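Local coordinates for large adhesion protein (Lap) involved in biofilm formation (Marinobacter hydrocarbonoclasticus, PDB 6XI3) that probably forms part of the calcium-stiffened extender region of a bacterial adhesin, tandem Ig-like beta-sandwich domains that carry the adhesive end away from the cell during biofilm formation, at residues 129-143 against 178-190. Residues are numbered along the deposited sequence; the frame is centred on the assembly and turned at random.
With EDO (1,2-ethanediol), chain L.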
loop_
_atom_site.group_PDB
_atom_site.type_symbol
_atom_site.label_atom_id
_atom_site.label_comp_id
_atom_site.label_asym_id
_atom_site.label_seq_id
_atom_site.Cartn_x
_atom_site.Cartn_y
_atom_site.Cartn_z
ATOM N N VAL A 129 1.867 -12.775 -21.490
ATOM C CA VAL A 129 1.066 -11.555 -21.220
ATOM C C VAL A 129 2.023 -10.422 -20.848
ATOM O O VAL A 129 3.053 -10.689 -20.224
ATOM C CB VAL A 129 0.030 -11.773 -20.122
ATOM C CG1 VAL A 129 0.678 -11.973 -18.761
ATOM C CG2 VAL A 129 -0.939 -10.602 -20.117
ATOM N N SER A 130 1.700 -9.205 -21.247
ATOM C CA SER A 130 2.572 -8.051 -20.949
ATOM C C SER A 130 1.714 -6.810 -20.719
ATOM O O SER A 130 0.702 -6.612 -21.435
ATOM C CB SER A 130 3.630 -7.888 -22.014
ATOM O OG SER A 130 3.248 -6.932 -22.968
ATOM N N VAL A 131 2.077 -6.045 -19.694
ATOM C CA VAL A 131 1.399 -4.766 -19.392
ATOM C C VAL A 131 1.943 -3.715 -20.344
ATOM O O VAL A 131 3.137 -3.479 -20.358
ATOM C CB VAL A 131 1.584 -4.354 -17.930
ATOM C CG1 VAL A 131 0.999 -2.968 -17.696
ATOM C CG2 VAL A 131 0.939 -5.370 -17.026
ATOM N N GLY A 132 1.076 -3.113 -21.140
ATOM C CA GLY A 132 1.481 -2.006 -22.017
ATOM C C GLY A 132 1.622 -0.742 -21.198
ATOM O O GLY A 132 2.658 -0.052 -21.305
ATOM N N THR A 133 0.567 -0.389 -20.478
ATOM C CA THR A 133 0.609 0.757 -19.544
ATOM C C THR A 133 -0.345 0.493 -18.394
ATOM O O THR A 133 -1.421 -0.092 -18.616
ATOM C CB THR A 133 0.192 2.115 -20.130
ATOM O OG1 THR A 133 -1.164 2.061 -20.545
ATOM C CG2 THR A 133 1.001 2.537 -21.319
ATOM N N ILE A 134 0.048 0.974 -17.229
ATOM C CA ILE A 134 -0.879 1.254 -16.116
ATOM C C ILE A 134 -1.057 2.763 -16.119
ATOM O O ILE A 134 -0.102 3.478 -15.797
ATOM C CB ILE A 134 -0.339 0.705 -14.787
ATOM C CG1 ILE A 134 -0.202 -0.816 -14.835
ATOM C CG2 ILE A 134 -1.195 1.151 -13.607
ATOM C CD1 ILE A 134 0.771 -1.367 -13.789
ATOM N N ASP A 135 -2.250 3.201 -16.476
ATOM C CA ASP A 135 -2.644 4.622 -16.512
ATOM C C ASP A 135 -3.147 5.034 -15.122
ATOM O O ASP A 135 -4.346 4.886 -14.871
ATOM C CB ASP A 135 -3.655 4.856 -17.628
ATOM C CG ASP A 135 -3.940 6.325 -17.888
ATOM O OD1 ASP A 135 -3.813 7.158 -16.943
ATOM O OD2 ASP A 135 -4.310 6.623 -19.028
ATOM N N ASN A 136 -2.260 5.647 -14.321
ATOM C CA ASN A 136 -2.528 6.109 -12.945
ATOM C C ASN A 136 -3.599 7.186 -12.976
ATOM O O ASN A 136 -4.377 7.231 -12.003
ATOM C CB ASN A 136 -1.261 6.580 -12.209
ATOM C CG ASN A 136 -0.326 5.427 -11.958
ATOM O OD1 ASN A 136 -0.800 4.367 -11.588
ATOM N ND2 ASN A 136 0.978 5.598 -12.157
ATOM N N THR A 137 -3.647 8.014 -14.022
ATOM C CA THR A 137 -4.639 9.125 -14.133
ATOM C C THR A 137 -6.051 8.602 -14.425
ATOM O O THR A 137 -6.967 9.074 -13.762
ATOM C CB THR A 137 -4.235 10.151 -15.194
ATOM O OG1 THR A 137 -2.859 10.458 -14.977
ATOM C CG2 THR A 137 -5.075 11.405 -15.125
ATOM N N ALA A 138 -6.243 7.679 -15.367
ATOM C CA ALA A 138 -7.584 7.135 -15.697
ATOM C C ALA A 138 -7.923 5.893 -14.845
ATOM O O ALA A 138 -9.092 5.501 -14.846
ATOM C CB ALA A 138 -7.663 6.816 -17.178
ATOM N N GLN A 139 -6.946 5.294 -14.148
ATOM C CA GLN A 139 -7.099 4.026 -13.366
ATOM C C GLN A 139 -7.516 2.925 -14.339
ATOM O O GLN A 139 -8.569 2.293 -14.143
ATOM C CB GLN A 139 -8.077 4.205 -12.197
ATOM C CG GLN A 139 -7.711 5.404 -11.328
ATOM C CD GLN A 139 -8.367 5.470 -9.963
ATOM O OE1 GLN A 139 -8.627 4.475 -9.306
ATOM N NE2 GLN A 139 -8.517 6.678 -9.476
ATOM N N THR A 140 -6.737 2.765 -15.396
ATOM C CA THR A 140 -6.967 1.726 -16.433
ATOM C C THR A 140 -5.655 1.030 -16.765
ATOM O O THR A 140 -4.589 1.541 -16.420
ATOM C CB THR A 140 -7.586 2.310 -17.706
ATOM O OG1 THR A 140 -6.653 3.242 -18.255
ATOM C CG2 THR A 140 -8.914 2.997 -17.479
ATOM N N VAL A 141 -5.747 -0.148 -17.367
ATOM C CA VAL A 141 -4.555 -0.895 -17.810
ATOM C C VAL A 141 -4.804 -1.348 -19.251
ATOM O O VAL A 141 -5.966 -1.712 -19.580
ATOM C CB VAL A 141 -4.228 -2.051 -16.852
ATOM C CG1 VAL A 141 -5.409 -2.972 -16.651
ATOM C CG2 VAL A 141 -3.031 -2.841 -17.349
ATOM N N ASN A 142 -3.778 -1.192 -20.084
ATOM C CA ASN A 142 -3.684 -1.818 -21.428
ATOM C C ASN A 142 -2.789 -3.049 -21.300
ATOM O O ASN A 142 -1.672 -2.916 -20.729
ATOM C CB ASN A 142 -3.141 -0.833 -22.469
ATOM C CG ASN A 142 -4.013 0.391 -22.641
ATOM O OD1 ASN A 142 -5.140 0.449 -22.129
ATOM N ND2 ASN A 142 -3.504 1.382 -23.360
ATOM N N LEU A 143 -3.279 -4.190 -21.780
ATOM C CA LEU A 143 -2.621 -5.520 -21.717
ATOM C C LEU A 143 -2.544 -6.022 -23.147
ATOM O O LEU A 143 -3.484 -5.772 -23.916
ATOM C CB LEU A 143 -3.477 -6.536 -20.946
ATOM C CG LEU A 143 -3.784 -6.235 -19.488
ATOM C CD1 LEU A 143 -4.766 -7.237 -18.925
ATOM C CD2 LEU A 143 -2.519 -6.221 -18.644
ATOM N N GLY A 178 -2.938 -15.573 -33.107
ATOM C CA GLY A 178 -2.769 -16.056 -31.726
ATOM C C GLY A 178 -2.559 -14.931 -30.716
ATOM O O GLY A 178 -2.330 -15.256 -29.535
ATOM N N SER A 179 -2.602 -13.661 -31.146
ATOM C CA SER A 179 -2.442 -12.481 -30.262
ATOM C C SER A 179 -3.782 -12.113 -29.608
ATOM O O SER A 179 -4.851 -12.534 -30.084
ATOM C CB SER A 179 -1.830 -11.305 -30.979
ATOM O OG SER A 179 -2.743 -10.729 -31.884
ATOM N N TYR A 180 -3.716 -11.418 -28.479
ATOM C CA TYR A 180 -4.902 -10.916 -27.747
ATOM C C TYR A 180 -4.467 -9.616 -27.076
ATOM O O TYR A 180 -3.230 -9.394 -26.908
ATOM C CB TYR A 180 -5.424 -11.953 -26.751
ATOM C CG TYR A 180 -4.476 -12.198 -25.602
ATOM C CD1 TYR A 180 -4.529 -11.425 -24.445
ATOM C CD2 TYR A 180 -3.518 -13.203 -25.678
ATOM C CE1 TYR A 180 -3.647 -11.643 -23.396
ATOM C CE2 TYR A 180 -2.635 -13.435 -24.630
ATOM C CZ TYR A 180 -2.680 -12.632 -23.506
ATOM O OH TYR A 180 -1.830 -12.896 -22.478
ATOM N N SER A 181 -5.433 -8.749 -26.821
ATOM C CA SER A 181 -5.184 -7.420 -26.212
ATOM C C SER A 181 -6.466 -6.906 -25.559
ATOM O O SER A 181 -7.558 -7.340 -25.971
ATOM C CB SER A 181 -4.675 -6.448 -27.224
ATOM O OG SER A 181 -5.728 -6.061 -28.072
ATOM N N LEU A 182 -6.300 -6.076 -24.527
ATOM C CA LEU A 182 -7.387 -5.282 -23.929
ATOM C C LEU A 182 -6.878 -3.861 -23.723
ATOM O O LEU A 182 -5.672 -3.675 -23.372
ATOM C CB LEU A 182 -7.787 -5.883 -22.587
ATOM C CG LEU A 182 -8.478 -7.239 -22.637
ATOM C CD1 LEU A 182 -8.690 -7.741 -21.222
ATOM C CD2 LEU A 182 -9.814 -7.155 -23.379
ATOM N N THR A 183 -7.779 -2.921 -23.904
ATOM C CA THR A 183 -7.519 -1.469 -23.807
ATOM C C THR A 183 -8.442 -0.915 -22.743
ATOM O O THR A 183 -9.607 -1.330 -22.719
ATOM C CB THR A 183 -7.702 -0.793 -25.168
ATOM O OG1 THR A 183 -6.877 -1.604 -25.997
ATOM C CG2 THR A 183 -7.231 0.641 -25.203
ATOM N N GLY A 184 -7.904 -0.053 -21.892
ATOM C CA GLY A 184 -8.673 0.687 -20.880
ATOM C C GLY A 184 -9.441 -0.218 -19.931
ATOM O O GLY A 184 -10.558 0.143 -19.608
ATOM N N VAL A 185 -8.890 -1.340 -19.472
ATOM C CA VAL A 185 -9.569 -2.167 -18.428
ATOM C C VAL A 185 -9.618 -1.338 -17.134
ATOM O O VAL A 185 -8.538 -0.864 -16.704
ATOM C CB VAL A 185 -8.874 -3.514 -18.172
ATOM C CG1 VAL A 185 -9.594 -4.288 -17.087
ATOM C CG2 VAL A 185 -8.742 -4.358 -19.427
ATOM N N ASP A 186 -10.802 -1.210 -16.525
ATOM C CA ASP A 186 -11.063 -0.400 -15.299
ATOM C C ASP A 186 -10.448 -1.100 -14.079
ATOM O O ASP A 186 -10.893 -2.223 -13.727
ATOM C CB ASP A 186 -12.569 -0.168 -15.097
ATOM C CG ASP A 186 -12.938 0.702 -13.892
ATOM O OD1 ASP A 186 -12.016 1.250 -13.219
ATOM O OD2 ASP A 186 -14.150 0.818 -13.629
ATOM N N ILE A 187 -9.466 -0.472 -13.429
ATOM C CA ILE A 187 -8.868 -1.025 -12.177
ATOM C C ILE A 187 -9.055 -0.035 -11.017
ATOM O O ILE A 187 -8.283 -0.128 -10.021
ATOM C CB ILE A 187 -7.394 -1.395 -12.385
ATOM C CG1 ILE A 187 -6.571 -0.216 -12.911
ATOM C CG2 ILE A 187 -7.292 -2.606 -13.283
ATOM C CD1 ILE A 187 -5.087 -0.414 -12.768
ATOM N N SER A 188 -10.026 0.869 -11.138
ATOM C CA SER A 188 -10.439 1.810 -10.062
ATOM C C SER A 188 -10.832 1.028 -8.794
ATOM O O SER A 188 -10.637 1.573 -7.724
ATOM C CB SER A 188 -11.514 2.770 -10.522
ATOM O OG SER A 188 -12.715 2.092 -10.834
ATOM N N SER A 189 -11.242 -0.236 -8.893
ATOM C CA SER A 189 -11.556 -1.078 -7.711
ATOM C C SER A 189 -10.277 -1.550 -7.003
ATOM O O SER A 189 -10.397 -2.114 -5.910
ATOM C CB SER A 189 -12.417 -2.247 -8.095
ATOM O OG SER A 189 -11.624 -3.320 -8.593
ATOM N N LEU A 190 -9.084 -1.339 -7.574
ATOM C CA LEU A 190 -7.838 -1.834 -6.936
ATOM C C LEU A 190 -7.202 -0.706 -6.121
ATOM O O LEU A 190 -7.486 0.448 -6.359
ATOM C CB LEU A 190 -6.886 -2.404 -7.987
ATOM C CG LEU A 190 -7.464 -3.532 -8.860
ATOM C CD1 LEU A 190 -6.430 -3.997 -9.871
ATOM C CD2 LEU A 190 -7.946 -4.724 -8.046
HETATM C C1 EDO L . -9.792 2.927 -4.473
HETATM O O1 EDO L . -9.616 1.514 -4.479
HETATM C C2 EDO L . -9.865 3.592 -5.809
HETATM O O2 EDO L . -11.127 4.035 -6.234
HETATM O O HOH W 1 -11.214 3.682 -14.284
HETATM O O HOH W 2 -7.760 3.076 -7.121
#
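Leu-143 and Leu-182 form a hydrogen-bonded antiparallel pair, N to O at 2.9 Å in both directions between their backbones, and both side chains leave the sheet on its inner face. There Leu-143 meets Ile-158 and Val-197 of the opposing sheet of the Ig-like sandwich; a branched apolar residue suits this buried face. The next paired residues, Val-141 and Val-185, lie side by side on the same face, with Val-141 CG1 3.8 Å from Val-185 CB. Between the two pairs the register slips by one residue, a beta bulge in strand 180-186. Asn-142 bridges it: its OD1 takes the N-H of Gly-184 at 2.8 Å, almost straight at 176°. With CG beside its own backbone N (chi1 -61°), the amide reaches across to that N-H, while Gly-184 readily adopts the positive phi of the corner.

Past the corner Ile-187 meets Gln-139, which stands just before strand 140-143 with the positive phi (61°) of a G1 beta bulge facing Asp-135. Ile-187 N donates to Gln-139 O at 3.0 Å from above the carbonyl plane. Ile-187 CG2 meets Val-141 CG1 at 3.9 Å, and Leu-195 and Phe-217 complete its buried, apolar setting. The long aliphatic stem of Gln-139 lies along Ser-188, OE1 3.3 Å from Ser-188 CA; a water sits within bonding reach of OE1 and Leu-190 O. Asp-186 OD1 accepts Ser-188 N, an Asx turn, and also the Ser-188 hydroxyl. The chemistry thus divides: aliphatic side chains seal the sandwich interior, while backbone bonds and one asparagine amide hold the bulged edge strand to its neighbour, Gln-139 O gripping its end through Ile-187 N.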